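PDB 3HCY: putative two-component sensor histidine kinase protein from Sinorhizobium meliloti, which probably acts as a sensor histidine kinase that transfers phosphate from ATP to a protein histidine; the piece crystallised is its GAF domain. Local coordinates for residues E83-G87 against E88-A92; D13-Q16 against G17-C21. All coordinates share one frame; numbering follows the deposited sequence.

Interaction 1 of 2, residues E83-G87 against E88-A92; sequences ESIVG and EGIAA
Glu88, Gly89 and Ile90 fold back on Ser84, Ile85 and Val86 where helix 79-88 ends, and most of the contact is backbone hydrogen bonding. Glu88 N keeps the ordinary helical bond to Ser84 O, at 3.2 Å. Gly89 N turns to Val86 O (2.6 Å) and approaches it from above the carbonyl plane, 58° out of it. Ile85 O lies near three donors at once. The straightest of these bonds runs to Ile85 O from Ile90 N at 3.3 Å and is weak. Glu88 N and Gly89 N add weak, strongly bent bonds to the same oxygen.

The pairs Ile90 N to Ile85 O and Gly89 N to Val86 O make this a Schellman motif. Gly89 is the first residue to leave helical angles. With its positive phi (99°) the chain leaves the helix. The motif turns the chain out of the helix and toward strand 92-99 of the GAF domain sheet.

The apolar contact joins Ile85 and Ile90, whose side chains cross at about a right angle. Ile85 CG2, anti to its own backbone N, is the branch that reaches over. This CG2 of Ile85 lies 3.6 Å from Ile90 CB and meets Ile90 CG2 as well. The pair is buried. Ile85 also packs on Val72, Phe77 and Tyr47, and Ile90 packs on Tyr111.

The polar end of Glu88 is tied elsewhere in the chain. Its side chain bends at chi2 (62°) and carries the carboxylate away from the helix turn. OE2 forms a salt bridge with Arg23, and OE1 is hydrogen-bonded to Ser44 OG. Beyond the turn, Ala91 and Ala92 both face Tyr112, a classic beta bulge.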
loop_
_atom_site.group_PDB
_atom_site.type_symbol
_atom_site.label_atom_id
_atom_site.label_comp_id
_atom_site.label_asym_id
_atom_site.label_seq_id
_atom_site.Cartn_x
_atom_site.Cartn_y
_atom_site.Cartn_z
ATOM N N GLU A 83 23.508 -18.561 10.819
ATOM C CA GLU A 83 24.254 -17.863 11.865
ATOM C C GLU A 83 24.045 -16.376 11.750
ATOM O O GLU A 83 23.993 -15.658 12.753
ATOM C CB GLU A 83 25.749 -18.197 11.805
ATOM C CG GLU A 83 26.642 -17.497 12.896
ATOM C CD GLU A 83 26.064 -17.537 14.357
ATOM O OE1 GLU A 83 25.681 -18.637 14.832
ATOM O OE2 GLU A 83 26.013 -16.465 15.041
ATOM N N SER A 84 23.923 -15.905 10.517
ATOM C CA SER A 84 23.751 -14.478 10.285
ATOM C C SER A 84 22.429 -13.992 10.836
ATOM O O SER A 84 22.372 -12.936 11.458
ATOM C CB SER A 84 23.869 -14.140 8.810
ATOM O OG SER A 84 25.142 -13.576 8.555
ATOM N N ILE A 85 21.376 -14.779 10.632
ATOM C CA ILE A 85 20.057 -14.377 11.107
ATOM C C ILE A 85 20.041 -14.380 12.652
ATOM O O ILE A 85 19.806 -13.363 13.278
ATOM C CB ILE A 85 18.974 -15.321 10.613
ATOM C CG1 ILE A 85 18.655 -15.024 9.147
ATOM C CG2 ILE A 85 17.730 -15.238 11.570
ATOM C CD1 ILE A 85 18.297 -16.284 8.361
ATOM N N VAL A 86 20.324 -15.535 13.250
ATOM C CA VAL A 86 20.252 -15.658 14.673
ATOM C C VAL A 86 21.202 -14.659 15.355
ATOM O O VAL A 86 20.815 -13.975 16.280
ATOM C CB VAL A 86 20.371 -17.178 15.180
ATOM C CG1 VAL A 86 20.410 -17.233 16.627
ATOM C CG2 VAL A 86 19.338 -18.078 14.548
ATOM N N GLY A 87 22.401 -14.470 14.854
ATOM C CA GLY A 87 23.266 -13.505 15.502
ATOM C C GLY A 87 22.743 -12.095 15.461
ATOM O O GLY A 87 23.091 -11.267 16.330
ATOM N N GLU A 88 21.928 -11.813 14.445
ATOM C CA GLU A 88 21.214 -10.531 14.371
ATOM C C GLU A 88 20.124 -10.459 15.408
ATOM O O GLU A 88 19.659 -9.380 15.761
ATOM C CB GLU A 88 20.607 -10.322 12.969
ATOM C CG GLU A 88 19.797 -9.006 12.730
ATOM C CD GLU A 88 20.608 -7.741 12.886
ATOM O OE1 GLU A 88 21.822 -7.831 12.709
ATOM O OE2 GLU A 88 20.041 -6.665 13.202
ATOM N N GLY A 89 19.718 -11.609 15.926
ATOM C CA GLY A 89 18.679 -11.646 16.939
ATOM C C GLY A 89 17.297 -11.990 16.413
ATOM O O GLY A 89 16.342 -11.824 17.161
ATOM N N ILE A 90 17.194 -12.479 15.163
ATOM C CA ILE A 90 15.909 -12.785 14.485
ATOM C C ILE A 90 15.562 -14.292 14.570
ATOM O O ILE A 90 16.452 -15.138 14.388
ATOM C CB ILE A 90 16.000 -12.422 12.977
ATOM C CG1 ILE A 90 16.102 -10.912 12.803
ATOM C CG2 ILE A 90 14.863 -13.070 12.125
ATOM C CD1 ILE A 90 16.970 -10.508 11.590
ATOM N N ALA A 91 14.282 -14.615 14.816
ATOM C CA ALA A 91 13.775 -15.990 14.978
ATOM C C ALA A 91 12.803 -16.401 13.831
ATOM O O ALA A 91 12.573 -17.589 13.570
ATOM C CB ALA A 91 13.046 -16.104 16.347
ATOM N N ALA A 92 12.180 -15.427 13.183
ATOM C CA ALA A 92 11.158 -15.737 12.237
ATOM C C ALA A 92 11.172 -14.673 11.156
ATOM O O ALA A 92 11.531 -13.524 11.413
ATOM C CB ALA A 92 9.820 -15.816 12.930
#

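Interaction 2 of 2, residues D13-Q16 against G17-C21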
loop_
_atom_site.group_PDB
_atom_site.type_symbol
_atom_site.label_atom_id
_atom_site.label_comp_id
_atom_site.label_asym_id
_atom_site.label_seq_id
_atom_site.Cartn_x
_atom_site.Cartn_y
_atom_site.Cartn_z
ATOM N N ASP A 13 6.314 2.437 7.488
ATOM C CA ASP A 13 5.268 2.893 8.400
ATOM C C ASP A 13 4.023 2.001 8.320
ATOM O O ASP A 13 3.506 1.568 9.362
ATOM C CB ASP A 13 4.844 4.333 8.151
ATOM C CG ASP A 13 5.927 5.314 8.440
ATOM O OD1 ASP A 13 6.815 5.094 9.264
ATOM O OD2 ASP A 13 5.915 6.368 7.822
ATOM N N ALA A 14 3.561 1.727 7.103
ATOM C CA ALA A 14 2.379 0.901 6.972
ATOM C C ALA A 14 2.715 -0.506 7.467
ATOM O O ALA A 14 1.906 -1.100 8.125
ATOM C CB ALA A 14 1.846 0.864 5.528
ATOM N N ILE A 15 3.896 -1.033 7.169
ATOM C CA ILE A 15 4.185 -2.392 7.603
ATOM C C ILE A 15 4.034 -2.533 9.122
ATOM O O ILE A 15 3.443 -3.507 9.591
ATOM C CB ILE A 15 5.572 -2.892 7.197
ATOM C CG1 ILE A 15 5.564 -3.350 5.727
ATOM C CG2 ILE A 15 5.951 -4.059 8.045
ATOM C CD1 ILE A 15 6.823 -2.824 4.837
ATOM N N GLN A 16 4.540 -1.539 9.853
ATOM C CA GLN A 16 4.536 -1.544 11.312
ATOM C C GLN A 16 3.147 -1.451 11.909
ATOM O O GLN A 16 2.818 -2.168 12.867
ATOM C CB GLN A 16 5.372 -0.369 11.839
ATOM C CG GLN A 16 6.908 -0.513 11.520
ATOM C CD GLN A 16 7.733 0.704 11.985
ATOM O OE1 GLN A 16 7.184 1.804 12.105
ATOM N NE2 GLN A 16 9.037 0.513 12.239
ATOM N N GLY A 17 2.367 -0.539 11.358
ATOM C CA GLY A 17 1.037 -0.324 11.790
ATOM C C GLY A 17 0.096 -1.439 11.412
ATOM O O GLY A 17 -0.760 -1.815 12.211
ATOM N N ALA A 18 0.216 -1.977 10.200
ATOM C CA ALA A 18 -0.657 -3.096 9.780
ATOM C C ALA A 18 -0.245 -4.491 10.334
ATOM O O ALA A 18 -1.103 -5.363 10.520
ATOM C CB ALA A 18 -0.835 -3.129 8.262
ATOM N N LEU A 19 1.033 -4.707 10.613
ATOM C CA LEU A 19 1.477 -6.071 10.910
ATOM C C LEU A 19 2.191 -6.244 12.221
ATOM O O LEU A 19 2.572 -7.393 12.537
ATOM C CB LEU A 19 2.405 -6.641 9.837
ATOM C CG LEU A 19 2.011 -6.591 8.361
ATOM C CD1 LEU A 19 3.235 -6.887 7.479
ATOM C CD2 LEU A 19 0.838 -7.558 8.052
ATOM N N ASN A 20 2.391 -5.204 13.021
ATOM C CA ASN A 20 2.993 -5.520 14.334
ATOM C C ASN A 20 4.095 -6.699 14.397
ATOM O O ASN A 20 3.991 -7.676 15.171
ATOM C CB ASN A 20 1.891 -5.836 15.358
ATOM C CG ASN A 20 2.468 -6.021 16.754
ATOM O OD1 ASN A 20 3.681 -6.285 16.926
ATOM N ND2 ASN A 20 1.615 -5.790 17.778
ATOM N N CYS A 21 5.130 -6.584 13.563
ATOM C CA CYS A 21 6.287 -7.439 13.593
ATOM C C CYS A 21 7.383 -6.593 14.221
ATOM O O CYS A 21 7.146 -5.447 14.595
ATOM C CB CYS A 21 6.650 -7.858 12.160
ATOM S SG CYS A 21 6.705 -6.456 10.927
#
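The backbone of Asp13-Gln16 and Gly17-Cys21 forms the last turns of helix 5-19, with four successive bonds from each N-H to the carbonyl four residues back. Gly17 N to Asp13 O spans 3.1 Å. Ala18 N meets Ala14 O at 2.8 Å. Both bonds are nearly straight, with N-H...O angles of 167°. Toward the end the bonds become more bent. Leu19 N reaches Ile15 O at 2.9 Å, with an N-H...O angle of 135°. Asn20 N still bonds to Gln16 O (3.1 Å), but it now sits above the carbonyl plane. Asn20 is the first residue to leave helical angles. Its positive phi ends the helix and leads the chain by way of Cys21 into strand 23-29.

Helix 5-19 packs with helix 120-146 over one side of the antiparallel GAF sheet. Ile15, Leu19 and Cys21 meet on the side of the helix that faces strand 104-112. Ile15 CG2 is their meeting point. A chi1 of -80° sets it opposite the amide nitrogen, and from there it meets both partners. Ile15 CG2 touches Cys21 SG at 3.8 Å and Leu19 CD1 at 4.0 Å. The Ile15 and Leu19 side chains lie at a slant to each other. Beyond this cluster, Ile15 lies on Phe108, Cys21 on Thr110 and Tyr112, and Leu19 on Met125 and Ala126 of helix 120-146.

Ala14 touches Ile129 of the same chain and Gln132 of the second subunit, and Ala18 packs on Arg131 of the second subunit. The carboxylate of Asp13 bridges the two chains through salt bridges from OD1 to Arg41 of its own chain and from OD2 to Arg139 of the second subunit.

Overall arrangement
From the N terminus, interaction 2 comes first. It closes the end of helix 5-19, just before strand 23-29. Strand 35-41 and helix 45-50 follow. Much later, interaction 1 ends helix 79-88 and hands the chain to strand 92-99. The two contacts are in series and neither nest nor cross. Each is a local turn at a helix end. The centres of interactions 1 and 2 lie about 20 Å apart. The nearest atoms of interactions 1 and 2 are about 8 Å apart, without touching. Strand 104-112 links them, since both pack against it. Interaction 2 belongs to the helical layer that meets the second subunit, while the other protein chain does not touch interaction 1.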